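PDB 2QZU: putative sulfatase yidJ from Bacteroides fragilis, which probably acts as an arylsulfatase, hydrolysing sulfate esters with the help of a bound metal ion. Local coordinates for residues A[33-38]-A[229-234]; A[175-180]-A[235-240]; A[197-202]-A[284-289]. All coordinates share one frame; numbering follows the deposited sequence.

Contact 1. Residues A[33-38]-A[229-234]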
ATOM      1  N   ILE A  33       2.760  15.319 -23.795  1.00  4.07           N
ATOM      2  CA  ILE A  33       2.065  14.676 -22.693  1.00  5.33           C
ATOM      3  C   ILE A  33       2.515  13.235 -22.548  1.00  6.59           C
ATOM      4  O   ILE A  33       2.615  12.503 -23.532  1.00  6.25           O
ATOM      5  CB  ILE A  33       0.539  14.684 -22.916  1.00  3.85           C
ATOM      6  CG1 ILE A  33       0.053  16.120 -23.123  1.00 13.08           C
ATOM      7  CG2 ILE A  33      -0.167  14.063 -21.707  1.00  4.06           C
ATOM      8  CD1 ILE A  33      -1.414  16.218 -23.470  1.00 15.48           C
HETATM    9  N   MSE A  34       2.807  12.832 -21.320  1.00  9.94           N
HETATM   10  CA  MSE A  34       3.208  11.459 -21.081  1.00  8.65           C
HETATM   11  C   MSE A  34       2.631  10.991 -19.760  1.00  8.07           C
HETATM   12  O   MSE A  34       2.434  11.777 -18.837  1.00  8.10           O
HETATM   13  CB  MSE A  34       4.736  11.318 -21.086  1.00 11.99           C
HETATM   14  CG  MSE A  34       5.468  12.079 -20.003  1.00  8.00           C
HETATM   15 SE   MSE A  34       7.389  11.780 -20.115  1.00 24.85          SE
HETATM   16  CE  MSE A  34       8.002  13.612 -20.001  1.00 16.81           C
ATOM     17  N   ALA A  35       2.324   9.705 -19.703  1.00  2.67           N
ATOM     18  CA  ALA A  35       1.775   9.091 -18.510  1.00  5.55           C
ATOM     19  C   ALA A  35       2.737   7.955 -18.228  1.00  5.32           C
ATOM     20  O   ALA A  35       3.029   7.149 -19.108  1.00  9.89           O
ATOM     21  CB  ALA A  35       0.374   8.557 -18.785  1.00  7.23           C
ATOM     22  N   ASP A  36       3.240   7.902 -17.003  1.00  7.46           N
ATOM     23  CA  ASP A  36       4.202   6.884 -16.629  1.00  6.59           C
ATOM     24  C   ASP A  36       3.635   5.461 -16.588  1.00  6.25           C
ATOM     25  O   ASP A  36       2.499   5.236 -16.168  1.00  5.77           O
ATOM     26  CB  ASP A  36       4.809   7.264 -15.268  1.00  6.91           C
ATOM     27  CG  ASP A  36       6.035   6.453 -14.922  1.00 10.15           C
ATOM     28  OD1 ASP A  36       5.890   5.251 -14.612  1.00 14.50           O
ATOM     29  OD2 ASP A  36       7.149   7.018 -14.965  1.00  9.80           O
ATOM     30  N   GLN A  37       4.435   4.505 -17.058  1.00  5.06           N
ATOM     31  CA  GLN A  37       4.063   3.093 -17.023  1.00  3.59           C
ATOM     32  C   GLN A  37       2.792   2.745 -17.799  1.00  5.96           C
ATOM     33  O   GLN A  37       2.015   1.883 -17.377  1.00  4.58           O
ATOM     34  CB  GLN A  37       3.926   2.674 -15.559  1.00  6.48           C
ATOM     35  CG  GLN A  37       4.004   1.186 -15.292  1.00  6.22           C
ATOM     36  CD  GLN A  37       4.570   0.907 -13.915  1.00 11.26           C
ATOM     37  OE1 GLN A  37       5.721   1.247 -13.629  1.00  6.28           O
ATOM     38  NE2 GLN A  37       3.769   0.294 -13.054  1.00  9.91           N
ATOM     39  N   TYR A  38       2.611   3.391 -18.948  1.00  4.16           N
ATOM     40  CA  TYR A  38       1.442   3.175 -19.802  1.00  4.49           C
ATOM     41  C   TYR A  38       1.785   2.215 -20.957  1.00  5.49           C
ATOM     42  O   TYR A  38       2.630   2.522 -21.798  1.00  5.74           O
ATOM     43  CB  TYR A  38       0.978   4.533 -20.359  1.00  6.61           C
ATOM     44  CG  TYR A  38      -0.394   4.545 -21.012  1.00  2.86           C
ATOM     45  CD1 TYR A  38      -0.692   3.700 -22.082  1.00  6.47           C
ATOM     46  CD2 TYR A  38      -1.384   5.422 -20.568  1.00  9.90           C
ATOM     47  CE1 TYR A  38      -1.950   3.728 -22.695  1.00  5.45           C
ATOM     48  CE2 TYR A  38      -2.643   5.459 -21.176  1.00  9.17           C
ATOM     49  CZ  TYR A  38      -2.916   4.608 -22.236  1.00  7.76           C
ATOM     50  OH  TYR A  38      -4.154   4.633 -22.842  1.00  5.68           O
ATOM     51  N   ASN A 229       1.735  10.760 -13.480  1.00  5.09           N
ATOM     52  CA  ASN A 229       2.227   9.556 -12.819  1.00  6.60           C
ATOM     53  C   ASN A 229       1.378   8.317 -13.124  1.00  5.11           C
ATOM     54  O   ASN A 229       1.905   7.307 -13.593  1.00  5.67           O
ATOM     55  CB  ASN A 229       2.335   9.794 -11.309  1.00  8.87           C
ATOM     56  CG  ASN A 229       3.421   8.950 -10.668  1.00  9.42           C
ATOM     57  OD1 ASN A 229       3.548   7.764 -10.961  1.00 11.74           O
ATOM     58  ND2 ASN A 229       4.210   9.559  -9.789  1.00 15.04           N
ATOM     59  N   PRO A 230       0.059   8.362 -12.853  1.00  5.46           N
ATOM     60  CA  PRO A 230      -0.731   7.164 -13.171  1.00  5.08           C
ATOM     61  C   PRO A 230      -0.577   6.933 -14.678  1.00  4.58           C
ATOM     62  O   PRO A 230      -0.365   7.884 -15.424  1.00  7.41           O
ATOM     63  CB  PRO A 230      -2.156   7.581 -12.812  1.00  3.76           C
ATOM     64  CG  PRO A 230      -1.960   8.622 -11.733  1.00  5.34           C
ATOM     65  CD  PRO A 230      -0.780   9.415 -12.248  1.00  4.50           C
ATOM     66  N   PRO A 231      -0.723   5.683 -15.154  1.00  6.84           N
ATOM     67  CA  PRO A 231      -1.045   4.442 -14.449  1.00  8.40           C
ATOM     68  C   PRO A 231       0.086   3.739 -13.695  1.00  8.22           C
ATOM     69  O   PRO A 231       0.040   2.525 -13.510  1.00  8.20           O
ATOM     70  CB  PRO A 231      -1.627   3.571 -15.554  1.00  6.23           C
ATOM     71  CG  PRO A 231      -0.782   3.947 -16.723  1.00  5.14           C
ATOM     72  CD  PRO A 231      -0.682   5.453 -16.612  1.00  3.02           C
ATOM     73  N   HIS A 232       1.097   4.489 -13.270  1.00  8.55           N
ATOM     74  CA  HIS A 232       2.194   3.910 -12.497  1.00  8.99           C
ATOM     75  C   HIS A 232       1.597   3.490 -11.153  1.00  8.62           C
ATOM     76  O   HIS A 232       0.560   4.015 -10.746  1.00 10.20           O
ATOM     77  CB  HIS A 232       3.307   4.944 -12.310  1.00  7.99           C
ATOM     78  CG  HIS A 232       4.458   4.461 -11.481  1.00 10.13           C
ATOM     79  ND1 HIS A 232       4.491   4.586 -10.109  1.00  8.45           N
ATOM     80  CD2 HIS A 232       5.632   3.887 -11.835  1.00 11.46           C
ATOM     81  CE1 HIS A 232       5.638   4.112  -9.654  1.00 19.38           C
ATOM     82  NE2 HIS A 232       6.348   3.681 -10.680  1.00 14.09           N
ATOM     83  N   THR A 233       2.253   2.562 -10.462  1.00  6.09           N
ATOM     84  CA  THR A 233       1.730   2.048  -9.206  1.00  7.96           C
ATOM     85  C   THR A 233       1.135   2.992  -8.220  1.00 14.37           C
ATOM     86  O   THR A 233       1.507   4.165  -8.103  1.00 12.66           O
ATOM     87  CB  THR A 233       2.720   1.176  -8.445  1.00 11.21           C
ATOM     88  OG1 THR A 233       4.009   1.790  -8.459  1.00  8.95           O
ATOM     89  CG2 THR A 233       2.757  -0.224  -9.054  1.00 10.15           C
ATOM     90  N   GLY A 234       0.253   2.373  -7.450  1.00 14.66           N
ATOM     91  CA  GLY A 234      -0.568   3.044  -6.493  1.00 11.88           C
ATOM     92  C   GLY A 234      -1.727   2.904  -7.455  1.00  9.84           C
ATOM     93  O   GLY A 234      -2.447   3.857  -7.718  1.00  9.52           O
TER

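Contact 2. Residues A[175-180]-A[235-240]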
ATOM      1  N   TYR A 175       7.067  10.423  -6.735  1.00  7.80           N
ATOM      2  CA  TYR A 175       6.174  10.317  -5.577  1.00  7.39           C
ATOM      3  C   TYR A 175       4.944   9.609  -6.130  1.00 11.83           C
ATOM      4  O   TYR A 175       4.371  10.062  -7.127  1.00  8.48           O
ATOM      5  CB  TYR A 175       5.815  11.727  -5.110  1.00  7.93           C
ATOM      6  CG  TYR A 175       4.839  11.816  -3.962  1.00  7.16           C
ATOM      7  CD1 TYR A 175       5.284  11.895  -2.640  1.00 12.95           C
ATOM      8  CD2 TYR A 175       3.469  11.885  -4.202  1.00  9.53           C
ATOM      9  CE1 TYR A 175       4.377  12.051  -1.587  1.00 10.67           C
ATOM     10  CE2 TYR A 175       2.565  12.035  -3.166  1.00  7.00           C
ATOM     11  CZ  TYR A 175       3.020  12.123  -1.866  1.00 12.81           C
ATOM     12  OH  TYR A 175       2.109  12.318  -0.854  1.00 16.82           O
ATOM     13  N   ASP A 176       4.506   8.540  -5.467  1.00  4.85           N
ATOM     14  CA  ASP A 176       3.407   7.746  -6.002  1.00  6.57           C
ATOM     15  C   ASP A 176       2.064   7.665  -5.295  1.00  4.69           C
ATOM     16  O   ASP A 176       1.241   6.821  -5.652  1.00  5.46           O
ATOM     17  CB  ASP A 176       3.919   6.327  -6.273  1.00  7.42           C
ATOM     18  CG  ASP A 176       5.241   6.321  -7.027  1.00 13.91           C
ATOM     19  OD1 ASP A 176       5.436   7.209  -7.879  1.00 12.26           O
ATOM     20  OD2 ASP A 176       6.084   5.434  -6.779  1.00  9.76           O
ATOM     21  N   TYR A 177       1.832   8.521  -4.302  1.00  6.77           N
ATOM     22  CA  TYR A 177       0.538   8.524  -3.625  1.00  8.37           C
ATOM     23  C   TYR A 177      -0.287   9.546  -4.418  1.00  6.32           C
ATOM     24  O   TYR A 177      -0.370  10.718  -4.053  1.00  7.36           O
ATOM     25  CB  TYR A 177       0.691   8.964  -2.167  1.00  4.80           C
ATOM     26  CG  TYR A 177      -0.601   8.871  -1.392  1.00  4.54           C
ATOM     27  CD1 TYR A 177      -1.120   7.631  -1.013  1.00  8.17           C
ATOM     28  CD2 TYR A 177      -1.337  10.016  -1.097  1.00  9.68           C
ATOM     29  CE1 TYR A 177      -2.348   7.536  -0.361  1.00  9.76           C
ATOM     30  CE2 TYR A 177      -2.564   9.934  -0.447  1.00 11.32           C
ATOM     31  CZ  TYR A 177      -3.065   8.692  -0.085  1.00 13.52           C
ATOM     32  OH  TYR A 177      -4.290   8.613   0.535  1.00 15.53           O
ATOM     33  N   HIS A 178      -0.882   9.076  -5.513  1.00  5.42           N
ATOM     34  CA  HIS A 178      -1.656   9.913  -6.436  1.00  3.43           C
ATOM     35  C   HIS A 178      -2.793  10.754  -5.870  1.00  4.29           C
ATOM     36  O   HIS A 178      -3.133  11.797  -6.440  1.00  6.02           O
ATOM     37  CB  HIS A 178      -2.220   9.044  -7.559  1.00  5.21           C
ATOM     38  CG  HIS A 178      -1.199   8.176  -8.222  1.00  5.90           C
ATOM     39  ND1 HIS A 178      -1.448   6.862  -8.559  1.00  9.84           N
ATOM     40  CD2 HIS A 178       0.067   8.435  -8.625  1.00  2.07           C
ATOM     41  CE1 HIS A 178      -0.378   6.350  -9.140  1.00  6.26           C
ATOM     42  NE2 HIS A 178       0.556   7.282  -9.194  1.00 13.28           N
ATOM     43  N   LEU A 179      -3.385  10.304  -4.767  1.00  6.55           N
ATOM     44  CA  LEU A 179      -4.507  11.012  -4.153  1.00  7.99           C
ATOM     45  C   LEU A 179      -4.118  12.283  -3.398  1.00  5.40           C
ATOM     46  O   LEU A 179      -4.975  13.108  -3.085  1.00  7.52           O
ATOM     47  CB  LEU A 179      -5.270  10.069  -3.219  1.00  5.67           C
ATOM     48  CG  LEU A 179      -5.812   8.789  -3.867  1.00 16.11           C
ATOM     49  CD1 LEU A 179      -6.445   7.898  -2.810  1.00 11.20           C
ATOM     50  CD2 LEU A 179      -6.817   9.148  -4.945  1.00 12.36           C
ATOM     51  N   LYS A 180      -2.833  12.431  -3.093  1.00  4.50           N
ATOM     52  CA  LYS A 180      -2.339  13.624  -2.412  1.00  3.90           C
ATOM     53  C   LYS A 180      -0.908  13.872  -2.875  1.00  5.26           C
ATOM     54  O   LYS A 180       0.040  13.740  -2.104  1.00  6.87           O
ATOM     55  CB  LYS A 180      -2.372  13.448  -0.892  1.00  6.71           C
ATOM     56  CG  LYS A 180      -2.059  14.740  -0.137  1.00  8.66           C
ATOM     57  CD  LYS A 180      -1.901  14.509   1.362  1.00 20.24           C
ATOM     58  CE  LYS A 180      -1.598  15.817   2.086  1.00 28.80           C
ATOM     59  NZ  LYS A 180      -1.326  15.622   3.539  1.00 32.10           N
ATOM     60  N   TYR A 235      -1.848   1.704  -8.036  1.00  9.23           N
ATOM     61  CA  TYR A 235      -2.901   1.421  -9.014  1.00  7.68           C
ATOM     62  C   TYR A 235      -4.279   1.694  -8.437  1.00  6.46           C
ATOM     63  O   TYR A 235      -5.178   2.130  -9.154  1.00 11.42           O
ATOM     64  CB  TYR A 235      -2.872  -0.044  -9.490  1.00  7.27           C
ATOM     65  CG  TYR A 235      -1.636  -0.476 -10.259  1.00 10.03           C
ATOM     66  CD1 TYR A 235      -1.132   0.286 -11.318  1.00  5.52           C
ATOM     67  CD2 TYR A 235      -0.983  -1.666  -9.936  1.00  8.87           C
ATOM     68  CE1 TYR A 235      -0.004  -0.134 -12.034  1.00  7.58           C
ATOM     69  CE2 TYR A 235       0.137  -2.092 -10.641  1.00 13.08           C
ATOM     70  CZ  TYR A 235       0.624  -1.325 -11.687  1.00 12.76           C
ATOM     71  OH  TYR A 235       1.743  -1.756 -12.365  1.00 14.88           O
ATOM     72  N   GLU A 236      -4.444   1.435  -7.144  1.00  3.93           N
ATOM     73  CA  GLU A 236      -5.732   1.641  -6.491  1.00  6.85           C
ATOM     74  C   GLU A 236      -5.999   3.102  -6.161  1.00  3.53           C
ATOM     75  O   GLU A 236      -7.122   3.477  -5.815  1.00  7.31           O
ATOM     76  CB  GLU A 236      -5.811   0.821  -5.199  1.00  6.65           C
ATOM     77  CG  GLU A 236      -5.169   1.491  -3.978  1.00  9.49           C
ATOM     78  CD  GLU A 236      -3.662   1.318  -3.896  1.00 14.88           C
ATOM     79  OE1 GLU A 236      -3.035   0.949  -4.911  1.00 16.20           O
ATOM     80  OE2 GLU A 236      -3.097   1.565  -2.806  1.00 15.37           O
ATOM     81  N   LEU A 237      -4.962   3.927  -6.269  1.00  4.87           N
ATOM     82  CA  LEU A 237      -5.083   5.342  -5.946  1.00  4.89           C
ATOM     83  C   LEU A 237      -5.599   6.143  -7.141  1.00  6.60           C
ATOM     84  O   LEU A 237      -4.875   6.938  -7.758  1.00  6.24           O
ATOM     85  CB  LEU A 237      -3.728   5.862  -5.470  1.00  2.28           C
ATOM     86  CG  LEU A 237      -3.122   5.085  -4.294  1.00  5.17           C
ATOM     87  CD1 LEU A 237      -1.727   5.603  -4.019  1.00  8.37           C
ATOM     88  CD2 LEU A 237      -4.005   5.222  -3.054  1.00  7.87           C
ATOM     89  N   VAL A 238      -6.868   5.908  -7.456  1.00  6.31           N
ATOM     90  CA  VAL A 238      -7.561   6.553  -8.561  1.00  6.13           C
ATOM     91  C   VAL A 238      -9.000   6.787  -8.105  1.00  5.53           C
ATOM     92  O   VAL A 238      -9.563   5.973  -7.365  1.00  8.48           O
ATOM     93  CB  VAL A 238      -7.528   5.648  -9.824  1.00  3.82           C
ATOM     94  CG1 VAL A 238      -8.062   4.256  -9.495  1.00 10.39           C
ATOM     95  CG2 VAL A 238      -8.321   6.287 -10.953  1.00 11.90           C
ATOM     96  N   PRO A 239      -9.611   7.914  -8.509  1.00  4.84           N
ATOM     97  CA  PRO A 239     -10.992   8.189  -8.098  1.00  4.11           C
ATOM     98  C   PRO A 239     -11.968   7.055  -8.390  1.00  8.33           C
ATOM     99  O   PRO A 239     -11.875   6.380  -9.419  1.00  8.87           O
ATOM    100  CB  PRO A 239     -11.326   9.465  -8.861  1.00  8.84           C
ATOM    101  CG  PRO A 239     -10.001  10.186  -8.854  1.00  8.72           C
ATOM    102  CD  PRO A 239      -9.046   9.068  -9.232  1.00  5.84           C
ATOM    103  N   ASP A 240     -12.911   6.871  -7.474  1.00  8.45           N
ATOM    104  CA  ASP A 240     -13.915   5.820  -7.575  1.00 11.45           C
ATOM    105  C   ASP A 240     -14.713   5.802  -8.868  1.00  9.85           C
ATOM    106  O   ASP A 240     -15.074   4.728  -9.351  1.00 10.31           O
ATOM    107  CB  ASP A 240     -14.880   5.907  -6.392  1.00 11.69           C
ATOM    108  CG  ASP A 240     -14.182   5.714  -5.064  1.00 27.59           C
ATOM    109  OD1 ASP A 240     -13.369   4.774  -4.962  1.00 19.17           O
ATOM    110  OD2 ASP A 240     -14.449   6.495  -4.124  1.00 40.69           O
TER

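Contact 3. Residues A[197-202]-A[284-289]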
ATOM      1  N   ASN A 197      -4.818  18.283  -2.455  1.00  9.76           N
ATOM      2  CA  ASN A 197      -5.853  17.295  -2.158  1.00 10.66           C
ATOM      3  C   ASN A 197      -6.707  17.073  -3.400  1.00 13.59           C
ATOM      4  O   ASN A 197      -7.896  17.382  -3.425  1.00 11.37           O
ATOM      5  CB  ASN A 197      -6.721  17.777  -0.990  1.00 15.69           C
ATOM      6  CG  ASN A 197      -5.986  17.736   0.345  1.00 22.45           C
ATOM      7  OD1 ASN A 197      -6.410  18.357   1.319  1.00 42.08           O
ATOM      8  ND2 ASN A 197      -4.885  16.991   0.397  1.00 26.89           N
ATOM      9  N   GLN A 198      -6.074  16.532  -4.434  1.00 10.23           N
ATOM     10  CA  GLN A 198      -6.727  16.260  -5.706  1.00 11.00           C
ATOM     11  C   GLN A 198      -5.892  15.207  -6.425  1.00  6.77           C
ATOM     12  O   GLN A 198      -4.685  15.124  -6.206  1.00  5.59           O
ATOM     13  CB  GLN A 198      -6.793  17.551  -6.533  1.00 11.69           C
ATOM     14  CG  GLN A 198      -7.343  17.393  -7.937  1.00 19.07           C
ATOM     15  CD  GLN A 198      -7.701  18.727  -8.572  1.00 20.57           C
ATOM     16  OE1 GLN A 198      -6.954  19.700  -8.466  1.00 19.09           O
ATOM     17  NE2 GLN A 198      -8.850  18.777  -9.238  1.00 35.31           N
ATOM     18  N   TRP A 199      -6.530  14.404  -7.272  1.00  6.26           N
ATOM     19  CA  TRP A 199      -5.807  13.362  -7.996  1.00  7.63           C
ATOM     20  C   TRP A 199      -4.765  14.026  -8.896  1.00  5.31           C
ATOM     21  O   TRP A 199      -5.062  15.000  -9.581  1.00  6.84           O
ATOM     22  CB  TRP A 199      -6.788  12.516  -8.822  1.00  4.11           C
ATOM     23  CG  TRP A 199      -6.207  11.219  -9.342  1.00  4.11           C
ATOM     24  CD1 TRP A 199      -5.469  10.303  -8.638  1.00  3.32           C
ATOM     25  CD2 TRP A 199      -6.361  10.677 -10.659  1.00  2.56           C
ATOM     26  NE1 TRP A 199      -5.157   9.226  -9.438  1.00  7.00           N
ATOM     27  CE2 TRP A 199      -5.693   9.430 -10.684  1.00  5.78           C
ATOM     28  CE3 TRP A 199      -7.003  11.125 -11.823  1.00  4.32           C
ATOM     29  CZ2 TRP A 199      -5.647   8.623 -11.829  1.00  4.11           C
ATOM     30  CZ3 TRP A 199      -6.959  10.321 -12.964  1.00  4.07           C
ATOM     31  CH2 TRP A 199      -6.285   9.084 -12.956  1.00  3.85           C
ATOM     32  N   GLY A 200      -3.546  13.496  -8.878  1.00  5.14           N
ATOM     33  CA  GLY A 200      -2.464  14.058  -9.670  1.00  5.93           C
ATOM     34  C   GLY A 200      -2.813  14.543 -11.066  1.00  7.44           C
ATOM     35  O   GLY A 200      -2.657  15.731 -11.358  1.00  9.56           O
ATOM     36  N   PRO A 201      -3.280  13.651 -11.956  1.00  6.81           N
ATOM     37  CA  PRO A 201      -3.643  14.007 -13.331  1.00  7.99           C
ATOM     38  C   PRO A 201      -4.652  15.143 -13.418  1.00 10.97           C
ATOM     39  O   PRO A 201      -4.627  15.925 -14.364  1.00  8.28           O
ATOM     40  CB  PRO A 201      -4.197  12.699 -13.891  1.00  5.56           C
ATOM     41  CG  PRO A 201      -3.379  11.669 -13.165  1.00  7.05           C
ATOM     42  CD  PRO A 201      -3.414  12.198 -11.745  1.00  6.88           C
ATOM     43  N   GLU A 202      -5.546  15.209 -12.434  1.00 10.01           N
ATOM     44  CA  GLU A 202      -6.567  16.251 -12.381  1.00  9.76           C
ATOM     45  C   GLU A 202      -5.939  17.613 -12.139  1.00  8.72           C
ATOM     46  O   GLU A 202      -6.247  18.582 -12.836  1.00  7.89           O
ATOM     47  CB  GLU A 202      -7.565  15.966 -11.258  1.00 10.92           C
ATOM     48  CG  GLU A 202      -8.785  15.186 -11.673  1.00 23.88           C
ATOM     49  CD  GLU A 202      -9.779  15.040 -10.536  1.00 35.33           C
ATOM     50  OE1 GLU A 202     -10.103  16.067  -9.899  1.00 32.17           O
ATOM     51  OE2 GLU A 202     -10.236  13.905 -10.283  1.00 28.61           O
ATOM     52  N   THR A 284      -8.163   5.287 -17.907  1.00  6.06           N
ATOM     53  CA  THR A 284      -9.351   6.029 -18.294  1.00  3.85           C
ATOM     54  C   THR A 284      -9.357   7.404 -17.627  1.00  2.96           C
ATOM     55  O   THR A 284      -9.761   8.393 -18.237  1.00  5.26           O
ATOM     56  CB  THR A 284     -10.623   5.236 -17.938  1.00  4.16           C
ATOM     57  OG1 THR A 284     -10.669   4.054 -18.746  1.00  7.97           O
ATOM     58  CG2 THR A 284     -11.873   6.067 -18.209  1.00  4.79           C
ATOM     59  N   GLY A 285      -8.880   7.466 -16.386  1.00  7.09           N
ATOM     60  CA  GLY A 285      -8.815   8.735 -15.682  1.00  5.58           C
ATOM     61  C   GLY A 285      -7.792   9.644 -16.344  1.00  6.37           C
ATOM     62  O   GLY A 285      -8.020  10.841 -16.521  1.00  6.45           O
ATOM     63  N   VAL A 286      -6.649   9.074 -16.708  1.00  5.99           N
ATOM     64  CA  VAL A 286      -5.609   9.848 -17.375  1.00  3.33           C
ATOM     65  C   VAL A 286      -6.188  10.369 -18.691  1.00  6.51           C
ATOM     66  O   VAL A 286      -6.018  11.537 -19.038  1.00  5.89           O
ATOM     67  CB  VAL A 286      -4.355   8.977 -17.648  1.00 10.16           C
ATOM     68  CG1 VAL A 286      -3.479   9.618 -18.715  1.00  5.32           C
ATOM     69  CG2 VAL A 286      -3.551   8.820 -16.358  1.00  9.09           C
ATOM     70  N   ASP A 287      -6.893   9.494 -19.402  1.00  7.81           N
ATOM     71  CA  ASP A 287      -7.509   9.833 -20.681  1.00 10.46           C
ATOM     72  C   ASP A 287      -8.416  11.058 -20.570  1.00  7.87           C
ATOM     73  O   ASP A 287      -8.346  11.972 -21.391  1.00  6.35           O
ATOM     74  CB  ASP A 287      -8.322   8.640 -21.193  1.00  9.34           C
ATOM     75  CG  ASP A 287      -8.950   8.897 -22.553  1.00 10.33           C
ATOM     76  OD1 ASP A 287      -8.226   8.826 -23.569  1.00 10.45           O
ATOM     77  OD2 ASP A 287     -10.168   9.173 -22.599  1.00 11.81           O
ATOM     78  N   GLU A 288      -9.263  11.078 -19.547  1.00  8.57           N
ATOM     79  CA  GLU A 288     -10.181  12.193 -19.358  1.00 10.91           C
ATOM     80  C   GLU A 288      -9.439  13.508 -19.151  1.00 11.42           C
ATOM     81  O   GLU A 288      -9.848  14.551 -19.663  1.00  8.20           O
ATOM     82  CB  GLU A 288     -11.114  11.920 -18.173  1.00 12.04           C
ATOM     83  CG  GLU A 288     -12.077  13.062 -17.881  1.00 20.59           C
ATOM     84  CD  GLU A 288     -13.226  12.645 -16.984  1.00 28.17           C
ATOM     85  OE1 GLU A 288     -14.083  11.863 -17.442  1.00 31.53           O
ATOM     86  OE2 GLU A 288     -13.270  13.095 -15.822  1.00 31.02           O
ATOM     87  N   ASN A 289      -8.339  13.465 -18.410  1.00  7.04           N
ATOM     88  CA  ASN A 289      -7.581  14.680 -18.172  1.00  7.62           C
ATOM     89  C   ASN A 289      -6.793  15.114 -19.404  1.00  9.23           C
ATOM     90  O   ASN A 289      -6.547  16.303 -19.598  1.00  9.88           O
ATOM     91  CB  ASN A 289      -6.702  14.502 -16.934  1.00  8.62           C
ATOM     92  CG  ASN A 289      -7.514  14.586 -15.658  1.00  9.62           C
ATOM     93  OD1 ASN A 289      -8.054  15.646 -15.333  1.00  6.93           O
ATOM     94  ND2 ASN A 289      -7.639  13.468 -14.947  1.00  9.94           N
TER

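Contact 1. Residues A[33-38]-A[229-234]
Asp-36 and His-232 run alongside each other in the same direction, with carboxylate and imidazole planes 84° apart. Asp-36 OD1 sits 3.1 Å from His-232 CD2, so the carboxylate meets a ring carbon. Gln-37 comes to the same carbon. Its chain, extended beyond CG, carries the amide to the ring. OE1 of Gln-37 is 3.2 Å from His-232 CD2, the amide turned 51° from the ring. Neither approach is a hydrogen bond. The strong polar partners lie outside: Arg-80 and Lys-132 form salt bridges with Asp-36 OD2, and Lys-326 bonds Gln-37 OE1. Pro-231 follows a cis peptide bond and packs its ring against segment 33-38. Its CD lies 3.2 Å from Asp-36 O and 3.9 Å from Ala-35 CB. Tyr-38 CD2 is 4.0 Å from Pro-231 CD. Asp-36 also packs on Ser-76, the predicted 3-oxoalanine site, here an unmodified serine. This is consistent with a place at the sulfatase active site. The contact joins the end of strand 29-35 and the turn after it to the loop that follows the neighbouring parallel strand 222-228. Strand 306-311 flanks 29-35 on its other edge, and helix 267-299 packs on Pro-231 and Tyr-38.

Contact 2. Residues A[175-180]-A[235-240]
Leu-237 provides most of the apolar contact, reaching into a group of three side chains from 175-180. Leu-237 CD1 lies 3.7 Å from Tyr-177 CD1, the two side chains crossing at about a right angle, and 3.6 Å from Asp-176 O. Leu-237 CD2 lies between Leu-179 CD1, at 3.6 Å, and the Tyr-177 ring, where CE1 is 3.9 Å away. Leu-179 CG also comes within 3.9 Å of Leu-237 CB. Both loops turn tightly at Tyr-177 and Leu-237, the residues that meet.

The polar approaches centre on His-178. Leu-237 O lies at the edge of its ring, near the plane, 3.5 Å from His-178 ND1, but no hydrogen bond crosses the contact. Asp-176 O sits 3.5 Å above one face of this ring, over its centre. His-178 ND1 makes a weak hydrogen bond to Gly-234 O, while Leu-237 O accepts a hydrogen bond from Trp-199 NE1.

The contact joins two loops, one after strand 168-172 and one after strand 222-228. Tyr-177 OH bonds Gly-370 O of the second subunit, whose Pro-26 packs on Leu-237. On the chain's own side, Val-238 touches Cys-282 of helix 267-299, and Pro-239 occupies the N-cap position of helix 240-244.

Contact 3. Residues A[197-202]-A[284-289]
The N-terminal end of helix 200-213 packs here against the middle of the long helix 267-299, with Trp-199 meeting Gly-285 and Pro-201 meeting Asn-289. Trp-199 is the N-cap residue. Its CG is anti to the backbone N (chi1 -166°), and the six-membered end of the indole runs edge-on to the other helix. Trp-199 CZ3 lies 3.5 Å from Gly-285 C, near the ring plane. Gly-285 has no side chain, and the ring edge comes right up to the helix backbone. Pro-201 CD covers one face of the indole, 3.5 Å above the plane and over its centre.

Asn-289 lies one turn further along the helix. Its CG is 3.4 Å from Pro-201 O, and its OD1 is 3.4 Å from Glu-202 CA. Asn-289 ND2 makes a weak bond back to Gly-285 O, while OD1 accepts from Arg-292 NH1. That same nitrogen also bonds Glu-202 O and so bridges the two helices. Gln-198 NE2 donates to Glu-202 OE1 at 3.1 Å, on the anti side of the carboxylate, with an N-H...O angle of 160°. Glu-202 OE2 forms a salt bridge with Arg-241.

Pro-201, Val-286 and Asn-289 all touch Met-228 of strand 222-228. Helices packed together on a central, largely parallel sheet are typical of the alpha/beta fold of the alkaline phosphatase superfamily, which includes the sulfatases.

Overall arrangement
All three contacts are buried, but contact 1 is the most central. Its centre is about 9 Å from the centre of the chain; the centres of contacts 2 and 3 are about 20 Å and 18 Å from it. Contacts 1 and 2 share the loop between strand 222-228 and helix 240-244, and both reach the second subunit. Contact 3 does not; it joins two helices beside the sheet. Contact 1 combines proline packing with polar side chains whose partners lie beyond the two segments, contact 2 is mainly leucine packing, and contact 3 sets an indole and an amide against helix backbone. A probable backbone hydrogen bond from Gly-200 N to His-178 O links contacts 2 and 3.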